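Local coordinates for probable flavin reductase (Sinorhizobium meliloti, PDB 3RH7) that binds flavin mononucleotide in a split-barrel domain and probably works as a flavin reductase that draws electrons from a reduced nicotinamide nucleotide, at the flavin mononucleotide site and the interface of chains A and B. Coordinates in Å, arbitrary orientation; residue numbers count along the deposited sequence, not the author numbering. Chains: chain A/B, Hypothetical oxidoreductase.

Contact 1: the flavin mononucleotide site. Residues chain A 47-51, 65-67, 70-72, 98-99, 105, 141, 161, 166, 296-298. With FMN (flavin mononucleotide), chain C.
FMN lies in the pocket of an FMN-binding split barrel, with most of its surface hidden by the protein. Backbone groups read the polar rim of the isoalloxazine. The imide FMN N3 donates to A:Cys65 O at 2.8 Å, in the carbonyl plane. A:Ala67 N gives a bond of 2.8 Å to the pyrimidine carbonyl FMN O2. A:Asn50 N points at the redox-active FMN N5 at 3.2 Å. This donor-acceptor pattern fits a flavin ring and is likely to contribute much of the specificity.

The A:Asn298 side chain lies against the ring, with CG anti to the backbone N (chi1 -157°). A:Asn298 CG is 3.5 Å from FMN C4A. A:His141 NE2 donates at 2.9 Å to a lone pair of A:Asn298 OD1, nearly in the imidazole plane. On the other branch ND2 makes a bent bond to A:Ser51 OG (118° at H), so the two bonds together favour this flip of the amide. An alanine here removes both amide bonds and the CG contact, and would probably loosen the cover over the pyrimidine side of the flavin. A:Gly297 CA continues this cover over the dimethylbenzene ring. At the far end, methyl FMN C7M sits over the centre of the A:Tyr161 ring face, 3.7 Å from A:Tyr161 CG.

The ribityl chain is read by carbonyls. O2' donates to a lone pair of A:Thr48 O, and FMN O3' donates to A:Ala99 O at 2.7 Å. An extended A:Arg105 brings its guanidinium edge to the ester oxygen FMN O5', in plane, with NH2 as the donor at 3.2 Å. Its NH1 makes a long salt bridge to phosphate oxygen O2P. A:Arg71 N donates almost straight to O3P (175° at H), and A:Ser70 OG hydrogen bonds to O1P. The site holds the flavin by both its ring and its phosphate, and places N5 for the redox chemistry expected of a flavin reductase.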
loop_
_atom_site.group_PDB
_atom_site.type_symbol
_atom_site.label_atom_id
_atom_site.label_comp_id
_atom_site.label_asym_id
_atom_site.label_seq_id
_atom_site.Cartn_x
_atom_site.Cartn_y
_atom_site.Cartn_z
ATOM N N PHE A 47 6.877 18.726 -3.849
ATOM C CA PHE A 47 5.781 18.409 -2.940
ATOM C C PHE A 47 5.543 16.909 -2.867
ATOM O O PHE A 47 5.655 16.210 -3.870
ATOM C CB PHE A 47 4.488 19.129 -3.328
ATOM C CG PHE A 47 3.774 18.666 -4.575
ATOM C CD1 PHE A 47 4.173 19.113 -5.831
ATOM C CD2 PHE A 47 2.632 17.882 -4.490
ATOM C CE1 PHE A 47 3.482 18.729 -6.984
ATOM C CE2 PHE A 47 1.960 17.477 -5.643
ATOM C CZ PHE A 47 2.388 17.907 -6.883
ATOM N N THR A 48 5.188 16.425 -1.679
ATOM C CA THR A 48 4.846 15.029 -1.454
ATOM C C THR A 48 3.442 14.771 -1.997
ATOM O O THR A 48 2.533 15.546 -1.709
ATOM C CB THR A 48 4.953 14.698 0.038
ATOM O OG1 THR A 48 6.302 14.851 0.445
ATOM C CG2 THR A 48 4.545 13.289 0.347
ATOM N N ALA A 49 3.264 13.693 -2.772
ATOM C CA ALA A 49 1.958 13.297 -3.310
ATOM C C ALA A 49 1.793 11.761 -3.327
ATOM O O ALA A 49 2.691 11.022 -3.776
ATOM C CB ALA A 49 1.752 13.866 -4.707
ATOM N N ASN A 50 0.640 11.288 -2.833
ATOM C CA ASN A 50 0.326 9.863 -2.818
ATOM C C ASN A 50 -0.861 9.604 -3.762
ATOM O O ASN A 50 -1.222 8.448 -4.038
ATOM C CB ASN A 50 0.071 9.390 -1.395
ATOM C CG ASN A 50 -1.294 9.667 -0.822
ATOM O OD1 ASN A 50 -1.918 10.709 -1.071
ATOM N ND2 ASN A 50 -1.782 8.744 0.001
ATOM N N SER A 51 -1.456 10.708 -4.262
ATOM C CA SER A 51 -2.560 10.671 -5.204
ATOM C C SER A 51 -1.940 10.670 -6.596
ATOM O O SER A 51 -1.992 11.678 -7.312
ATOM C CB SER A 51 -3.539 11.821 -4.946
ATOM O OG SER A 51 -4.405 11.528 -3.850
ATOM N N CYS A 65 -2.034 14.231 -8.695
ATOM C CA CYS A 65 -2.978 15.322 -8.452
ATOM C C CYS A 65 -2.397 16.367 -7.511
ATOM O O CYS A 65 -1.817 16.019 -6.477
ATOM C CB CYS A 65 -4.311 14.786 -7.936
ATOM S SG CYS A 65 -4.972 13.406 -8.909
ATOM N N LEU A 66 -2.560 17.650 -7.884
ATOM C CA LEU A 66 -2.055 18.791 -7.125
ATOM C C LEU A 66 -3.185 19.680 -6.682
ATOM O O LEU A 66 -4.011 20.068 -7.515
ATOM C CB LEU A 66 -1.064 19.590 -7.978
ATOM C CG LEU A 66 -0.616 20.940 -7.436
ATOM C CD1 LEU A 66 0.312 20.766 -6.258
ATOM C CD2 LEU A 66 0.046 21.756 -8.514
ATOM N N ALA A 67 -3.208 20.031 -5.381
ATOM C CA ALA A 67 -4.237 20.904 -4.787
ATOM C C ALA A 67 -4.149 22.324 -5.341
ATOM O O ALA A 67 -3.057 22.860 -5.514
ATOM C CB ALA A 67 -4.098 20.934 -3.276
ATOM N N SER A 70 -2.199 24.796 -3.204
ATOM C CA SER A 70 -0.740 24.715 -3.136
ATOM C C SER A 70 -0.073 26.047 -3.424
ATOM O O SER A 70 -0.542 26.820 -4.265
ATOM C CB SER A 70 -0.208 23.672 -4.108
ATOM O OG SER A 70 1.163 23.394 -3.876
ATOM N N ARG A 71 1.021 26.317 -2.687
ATOM C CA ARG A 71 1.839 27.525 -2.830
ATOM C C ARG A 71 2.560 27.474 -4.178
ATOM O O ARG A 71 2.606 28.472 -4.900
ATOM C CB ARG A 71 2.836 27.631 -1.669
ATOM N N ASN A 72 3.051 26.274 -4.536
ATOM C CA ASN A 72 3.772 25.972 -5.769
ATOM C C ASN A 72 2.838 25.781 -6.981
ATOM O O ASN A 72 3.362 25.595 -8.081
ATOM C CB ASN A 72 4.615 24.690 -5.565
ATOM C CG ASN A 72 5.777 24.817 -4.602
ATOM O OD1 ASN A 72 6.366 25.900 -4.425
ATOM N ND2 ASN A 72 6.158 23.688 -4.000
ATOM N N PHE A 98 8.822 17.235 2.567
ATOM C CA PHE A 98 8.174 17.687 1.344
ATOM C C PHE A 98 6.647 17.800 1.439
ATOM O O PHE A 98 6.000 18.040 0.420
ATOM C CB PHE A 98 8.602 16.796 0.163
ATOM C CG PHE A 98 9.908 17.256 -0.449
ATOM C CD1 PHE A 98 11.124 16.815 0.058
ATOM C CD2 PHE A 98 9.920 18.186 -1.486
ATOM C CE1 PHE A 98 12.325 17.271 -0.490
ATOM C CE2 PHE A 98 11.127 18.632 -2.037
ATOM C CZ PHE A 98 12.323 18.174 -1.534
ATOM N N ALA A 99 6.080 17.694 2.653
ATOM C CA ALA A 99 4.637 17.847 2.901
ATOM C C ALA A 99 4.389 18.978 3.899
ATOM O O ALA A 99 3.345 19.623 3.844
ATOM C CB ALA A 99 4.048 16.548 3.423
ATOM N N ARG A 105 13.381 22.736 1.509
ATOM C CA ARG A 105 13.001 21.330 1.472
ATOM C C ARG A 105 14.103 20.464 0.881
ATOM O O ARG A 105 14.331 19.355 1.380
ATOM C CB ARG A 105 11.739 21.152 0.642
ATOM C CG ARG A 105 10.486 20.977 1.450
ATOM C CD ARG A 105 9.287 21.268 0.591
ATOM N NE ARG A 105 8.060 21.314 1.369
ATOM C CZ ARG A 105 6.861 21.499 0.843
ATOM N NH1 ARG A 105 6.717 21.631 -0.470
ATOM N NH2 ARG A 105 5.792 21.539 1.621
ATOM N N HIS A 141 -8.522 20.209 -6.748
ATOM C CA HIS A 141 -7.247 19.751 -7.287
ATOM C C HIS A 141 -7.209 19.856 -8.818
ATOM O O HIS A 141 -8.219 20.169 -9.454
ATOM C CB HIS A 141 -7.000 18.272 -6.884
ATOM C CG HIS A 141 -6.487 18.055 -5.491
ATOM N ND1 HIS A 141 -7.187 18.498 -4.378
ATOM C CD2 HIS A 141 -5.420 17.339 -5.075
ATOM C CE1 HIS A 141 -6.487 18.102 -3.327
ATOM N NE2 HIS A 141 -5.420 17.398 -3.691
ATOM N N TYR A 161 1.864 4.407 2.630
ATOM C CA TYR A 161 0.917 5.189 3.421
ATOM C C TYR A 161 -0.413 4.525 3.359
ATOM O O TYR A 161 -0.958 4.394 2.262
ATOM C CB TYR A 161 0.779 6.642 2.911
ATOM C CG TYR A 161 0.364 7.649 3.969
ATOM C CD1 TYR A 161 1.274 8.105 4.924
ATOM C CD2 TYR A 161 -0.912 8.207 3.972
ATOM C CE1 TYR A 161 0.929 9.096 5.851
ATOM C CE2 TYR A 161 -1.274 9.192 4.905
ATOM C CZ TYR A 161 -0.341 9.651 5.831
ATOM O OH TYR A 161 -0.653 10.604 6.782
ATOM N N TYR A 166 2.266 5.798 7.620
ATOM C CA TYR A 166 3.227 4.982 6.912
ATOM C C TYR A 166 3.352 3.563 7.437
ATOM O O TYR A 166 3.299 3.301 8.650
ATOM C CB TYR A 166 4.622 5.612 7.003
ATOM C CG TYR A 166 4.705 7.076 6.662
ATOM C CD1 TYR A 166 4.676 7.504 5.336
ATOM C CD2 TYR A 166 4.921 8.030 7.653
ATOM C CE1 TYR A 166 4.779 8.851 5.007
ATOM C CE2 TYR A 166 5.049 9.379 7.334
ATOM C CZ TYR A 166 4.966 9.785 6.007
ATOM O OH TYR A 166 5.058 11.105 5.662
ATOM N N ILE A 296 -0.235 16.468 8.471
ATOM C CA ILE A 296 0.090 16.186 7.073
ATOM C C ILE A 296 -0.923 15.176 6.468
ATOM O O ILE A 296 -1.734 14.553 7.180
ATOM C CB ILE A 296 1.586 15.749 6.862
ATOM C CG1 ILE A 296 1.993 14.466 7.656
ATOM C CG2 ILE A 296 2.553 16.922 7.125
ATOM C CD1 ILE A 296 1.834 13.107 6.969
ATOM N N GLY A 297 -0.825 15.048 5.150
ATOM C CA GLY A 297 -1.662 14.200 4.321
ATOM C C GLY A 297 -2.369 15.039 3.269
ATOM O O GLY A 297 -2.393 16.279 3.359
ATOM N N ASN A 298 -2.962 14.360 2.257
ATOM C CA ASN A 298 -3.705 15.026 1.182
ATOM C C ASN A 298 -5.002 15.643 1.764
ATOM O O ASN A 298 -5.536 15.142 2.772
ATOM C CB ASN A 298 -4.008 14.043 0.020
ATOM C CG ASN A 298 -4.256 14.679 -1.349
ATOM O OD1 ASN A 298 -4.219 15.917 -1.533
ATOM N ND2 ASN A 298 -4.526 13.832 -2.351
HETATM N N1 FMN C . -0.804 17.463 -1.757
HETATM C C2 FMN C . -1.340 17.534 -3.033
HETATM O O2 FMN C . -1.564 18.645 -3.548
HETATM N N3 FMN C . -1.544 16.353 -3.739
HETATM C C4 FMN C . -1.330 15.044 -3.268
HETATM O O4 FMN C . -1.509 14.008 -3.915
HETATM C C4A FMN C . -0.806 14.980 -1.831
HETATM N N5 FMN C . -0.561 13.800 -1.285
HETATM C C5A FMN C . 0.028 13.749 0.003
HETATM C C6 FMN C . 0.292 12.435 0.524
HETATM C C7 FMN C . 0.932 12.240 1.781
HETATM C C7M FMN C . 1.204 10.851 2.283
HETATM C C8 FMN C . 1.288 13.389 2.526
HETATM C C8M FMN C . 1.947 13.226 3.836
HETATM C C9 FMN C . 1.014 14.722 2.042
HETATM C C9A FMN C . 0.367 14.962 0.776
HETATM N N10 FMN C . 0.082 16.279 0.210
HETATM C C10 FMN C . -0.507 16.327 -1.105
HETATM C "C1'" FMN C . 0.419 17.539 0.981
HETATM C "C2'" FMN C . 1.544 18.399 0.255
HETATM O "O2'" FMN C . 2.813 17.768 0.069
HETATM C "C3'" FMN C . 1.877 19.848 0.706
HETATM O "O3'" FMN C . 1.462 20.177 2.044
HETATM C "C4'" FMN C . 1.603 20.956 -0.362
HETATM O "O4'" FMN C . 0.482 20.733 -1.291
HETATM C "C5'" FMN C . 2.891 21.232 -1.103
HETATM O "O5'" FMN C . 3.433 22.336 -0.400
HETATM P P FMN C . 3.248 23.827 -1.068
HETATM O O1P FMN C . 3.441 23.419 -2.599
HETATM O O2P FMN C . 4.369 24.774 -0.497
HETATM O O3P FMN C . 1.921 24.501 -0.636
#

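Contact 2: the interface of chains A and B. Residues chain A 172-173, 175-177, 179, 184, 214, 216, 237, 253; chain B 172-173, 175-177, 179, 184, 214, 216, 237, 253.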
loop_
_atom_site.group_PDB
_atom_site.type_symbol
_atom_site.label_atom_id
_atom_site.label_comp_id
_atom_site.label_asym_id
_atom_site.label_seq_id
_atom_site.Cartn_x
_atom_site.Cartn_y
_atom_site.Cartn_z
ATOM N N ALA A 172 7.786 -5.916 9.688
ATOM C CA ALA A 172 7.395 -7.314 9.892
ATOM C C ALA A 172 8.593 -8.126 10.371
ATOM O O ALA A 172 8.476 -8.789 11.401
ATOM C CB ALA A 172 6.855 -7.904 8.602
ATOM N N GLY A 173 9.739 -8.019 9.658
ATOM C CA GLY A 173 10.992 -8.702 9.996
ATOM C C GLY A 173 11.508 -8.307 11.371
ATOM O O GLY A 173 11.842 -9.166 12.195
ATOM N N ALA A 175 9.796 -7.091 13.887
ATOM C CA ALA A 175 8.842 -7.615 14.850
ATOM C C ALA A 175 9.141 -9.061 15.181
ATOM O O ALA A 175 9.211 -9.409 16.349
ATOM C CB ALA A 175 7.442 -7.493 14.300
ATOM N N VAL A 176 9.355 -9.892 14.159
ATOM C CA VAL A 176 9.675 -11.312 14.285
ATOM C C VAL A 176 10.995 -11.484 15.095
ATOM O O VAL A 176 11.033 -12.278 16.036
ATOM C CB VAL A 176 9.729 -12.002 12.887
ATOM C CG1 VAL A 176 10.203 -13.438 13.004
ATOM C CG2 VAL A 176 8.373 -11.970 12.188
ATOM N N SER A 177 12.042 -10.707 14.771
ATOM C CA SER A 177 13.297 -10.812 15.498
ATOM C C SER A 177 13.088 -10.544 17.005
ATOM O O SER A 177 13.558 -11.335 17.832
ATOM C CB SER A 177 14.342 -9.860 14.929
ATOM O OG SER A 177 15.582 -10.022 15.602
ATOM N N ALA A 179 10.174 -10.645 18.778
ATOM C CA ALA A 179 9.267 -11.649 19.334
ATOM C C ALA A 179 10.007 -12.886 19.847
ATOM O O ALA A 179 9.624 -13.447 20.876
ATOM C CB ALA A 179 8.265 -12.059 18.273
ATOM N N ILE A 184 7.199 -9.295 24.543
ATOM C CA ILE A 184 7.036 -8.039 23.828
ATOM C C ILE A 184 5.895 -7.227 24.463
ATOM O O ILE A 184 4.864 -7.783 24.884
ATOM C CB ILE A 184 6.788 -8.233 22.301
ATOM C CG1 ILE A 184 5.668 -9.273 22.062
ATOM C CG2 ILE A 184 8.072 -8.525 21.535
ATOM C CD1 ILE A 184 5.552 -10.012 20.711
ATOM N N GLY A 214 1.775 -15.946 20.477
ATOM C CA GLY A 214 0.483 -15.713 19.850
ATOM C C GLY A 214 0.553 -14.633 18.798
ATOM O O GLY A 214 1.615 -14.031 18.606
ATOM N N PRO A 216 0.302 -11.184 17.625
ATOM C CA PRO A 216 0.291 -9.898 18.332
ATOM C C PRO A 216 -0.959 -9.061 17.993
ATOM O O PRO A 216 -1.538 -8.426 18.903
ATOM C CB PRO A 216 1.593 -9.223 17.872
ATOM C CG PRO A 216 1.942 -9.902 16.590
ATOM C CD PRO A 216 1.513 -11.317 16.794
ATOM N N LEU A 237 1.864 -2.299 11.166
ATOM C CA LEU A 237 2.826 -2.035 12.229
ATOM C C LEU A 237 3.230 -0.564 12.181
ATOM O O LEU A 237 3.479 -0.005 11.099
ATOM C CB LEU A 237 4.054 -2.944 12.079
ATOM C CG LEU A 237 3.855 -4.382 12.477
ATOM C CD1 LEU A 237 5.001 -5.212 12.027
ATOM C CD2 LEU A 237 3.716 -4.507 13.958
ATOM N N TYR A 253 1.356 -1.141 16.992
ATOM C CA TYR A 253 0.494 -1.252 15.817
ATOM C C TYR A 253 -0.310 -0.010 15.639
ATOM O O TYR A 253 -0.560 0.726 16.607
ATOM C CB TYR A 253 -0.474 -2.424 15.982
ATOM C CG TYR A 253 -0.005 -3.741 15.424
ATOM C CD1 TYR A 253 -0.167 -4.044 14.074
ATOM C CD2 TYR A 253 0.494 -4.734 16.256
ATOM C CE1 TYR A 253 0.159 -5.302 13.565
ATOM C CE2 TYR A 253 0.850 -5.987 15.756
ATOM C CZ TYR A 253 0.664 -6.273 14.410
ATOM O OH TYR A 253 0.958 -7.513 13.902
ATOM N N ALA B 172 2.058 -9.999 9.066
ATOM C CA ALA B 172 3.056 -9.630 10.094
ATOM C C ALA B 172 2.750 -10.351 11.401
ATOM O O ALA B 172 3.618 -11.037 11.931
ATOM C CB ALA B 172 3.061 -8.119 10.322
ATOM N N GLY B 173 1.494 -10.255 11.847
ATOM C CA GLY B 173 1.040 -10.901 13.074
ATOM C C GLY B 173 1.192 -12.408 13.017
ATOM O O GLY B 173 1.710 -13.011 13.961
ATOM N N ALA B 175 3.196 -14.198 11.198
ATOM C CA ALA B 175 4.625 -14.479 11.186
ATOM C C ALA B 175 5.181 -14.494 12.578
ATOM O O ALA B 175 5.852 -15.445 12.946
ATOM C CB ALA B 175 5.348 -13.425 10.356
ATOM N N VAL B 176 4.887 -13.451 13.363
ATOM C CA VAL B 176 5.331 -13.294 14.752
ATOM C C VAL B 176 4.826 -14.483 15.590
ATOM O O VAL B 176 5.633 -15.084 16.280
ATOM C CB VAL B 176 4.875 -11.925 15.327
ATOM C CG1 VAL B 176 5.119 -11.824 16.816
ATOM C CG2 VAL B 176 5.564 -10.780 14.601
ATOM N N SER B 177 3.542 -14.874 15.464
ATOM C CA SER B 177 3.005 -16.004 16.223
ATOM C C SER B 177 3.796 -17.263 15.967
ATOM O O SER B 177 4.204 -17.926 16.924
ATOM C CB SER B 177 1.539 -16.250 15.901
ATOM O OG SER B 177 1.038 -17.246 16.782
ATOM N N ALA B 179 6.920 -17.558 14.607
ATOM C CA ALA B 179 8.312 -17.369 15.030
ATOM C C ALA B 179 8.559 -17.761 16.497
ATOM O O ALA B 179 9.600 -18.337 16.821
ATOM C CB ALA B 179 8.704 -15.918 14.830
ATOM N N ILE B 184 11.390 -21.675 12.109
ATOM C CA ILE B 184 10.617 -21.326 10.914
ATOM C C ILE B 184 11.445 -21.637 9.654
ATOM O O ILE B 184 12.670 -21.416 9.618
ATOM C CB ILE B 184 10.125 -19.851 10.894
ATOM C CG1 ILE B 184 11.311 -18.894 11.212
ATOM C CG2 ILE B 184 8.904 -19.654 11.774
ATOM C CD1 ILE B 184 11.055 -17.454 11.747
ATOM N N GLY B 214 16.422 -14.044 14.923
ATOM C CA GLY B 214 17.012 -13.054 14.026
ATOM C C GLY B 214 15.967 -12.444 13.117
ATOM O O GLY B 214 14.777 -12.810 13.182
ATOM N N PRO B 216 14.054 -12.303 9.959
ATOM C CA PRO B 216 13.836 -13.268 8.874
ATOM C C PRO B 216 14.258 -12.722 7.506
ATOM O O PRO B 216 14.837 -13.479 6.699
ATOM C CB PRO B 216 12.333 -13.547 8.942
ATOM C CG PRO B 216 11.757 -12.405 9.685
ATOM C CD PRO B 216 12.804 -12.030 10.682
ATOM N N LEU B 237 5.857 -9.743 2.976
ATOM C CA LEU B 237 5.547 -11.138 3.283
ATOM C C LEU B 237 4.593 -11.644 2.238
ATOM O O LEU B 237 3.665 -10.949 1.880
ATOM C CB LEU B 237 4.927 -11.278 4.696
ATOM C CG LEU B 237 5.888 -11.181 5.866
ATOM C CD1 LEU B 237 5.134 -11.008 7.164
ATOM C CD2 LEU B 237 6.773 -12.370 5.922
ATOM N N TYR B 253 8.576 -14.930 1.877
ATOM C CA TYR B 253 8.697 -13.529 1.496
ATOM C C TYR B 253 8.671 -13.379 -0.004
ATOM O O TYR B 253 9.004 -14.320 -0.724
ATOM C CB TYR B 253 10.019 -12.959 2.014
ATOM C CG TYR B 253 9.975 -12.297 3.365
ATOM C CD1 TYR B 253 9.586 -10.966 3.498
ATOM C CD2 TYR B 253 10.420 -12.961 4.505
ATOM C CE1 TYR B 253 9.639 -10.307 4.729
ATOM C CE2 TYR B 253 10.470 -12.316 5.746
ATOM C CZ TYR B 253 10.076 -10.987 5.853
ATOM O OH TYR B 253 10.113 -10.321 7.056
#
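Helix 169-181 of chain A meets helix 170-181 of chain B across a two-fold axis. Each helix also touches the partner's loop at Gly214, the start of helix 216-228, and strands 237-242 and 249-257. The interface is apolar in this patch, where no polar atom of one chain is near enough to bond to the other. Shape and close fit therefore carry the contact here.

A:Val176 and B:Val176 are central, and each has more of its surface buried by the partner chain than any other residue given for its chain. The two side chains lie alongside and run antiparallel. In A:Val176, CG1 is anti to the backbone N (chi1 174°), and B:Val176 adopts the same arrangement. The two branches consequently do different work. The CG2 methyls of A:Val176 and B:Val176 face each other near the axis, 3.9 Å apart. A:Val176 CG2 also touches the methyl CB of B:Ala175 at 3.8 Å. The CG1 branch reaches outward to B:Ala179 CB, and beside it lies the ring of B:Pro216. Valine and proline meet at a slant, with A:Pro216 CD 3.6 Å from B:Val176 CG1.

The small residues of the helix let the neighbours come close. A:Gly173 presents its CA to B:Pro216 CG at 3.8 Å, with no side chain between them. A:Ala172 CB meets the CD1 tip of B:Leu237. That leucine is steadied within its own chain, because its other branch, CD2, lies over the centre of the B:Tyr253 ring face. One leucine thus packs on its own tyrosine with one methyl and on the partner helix with the other.

The deposited assembly is a dimer, and the symmetric apolar fit is compatible with a stable one, although the structure alone does not prove it. At the outer margin, B:Ser177 OG, anti to its backbone N, lies 3.3 Å from the carbonyl carbon C of A:Gly214.

The centres of contact 1 and contact 2 are about 32 Å apart. They share no residue, so contact 2 does not line the flavin pocket given here. They are close in sequence at one point: strand 165-167, which supplies A:Tyr166 at the edge of contact 1, is followed directly by helix 169-181, which carries much of contact 2. This short connection could link the position of the interface helix to the dimethylbenzene end of the flavin, though the structure alone does not show such coupling. The two-fold symmetry repeats contact 1 in chain B, while contact 2 straddles the axis, so the assembly has two equivalent flavin sites and one such patch.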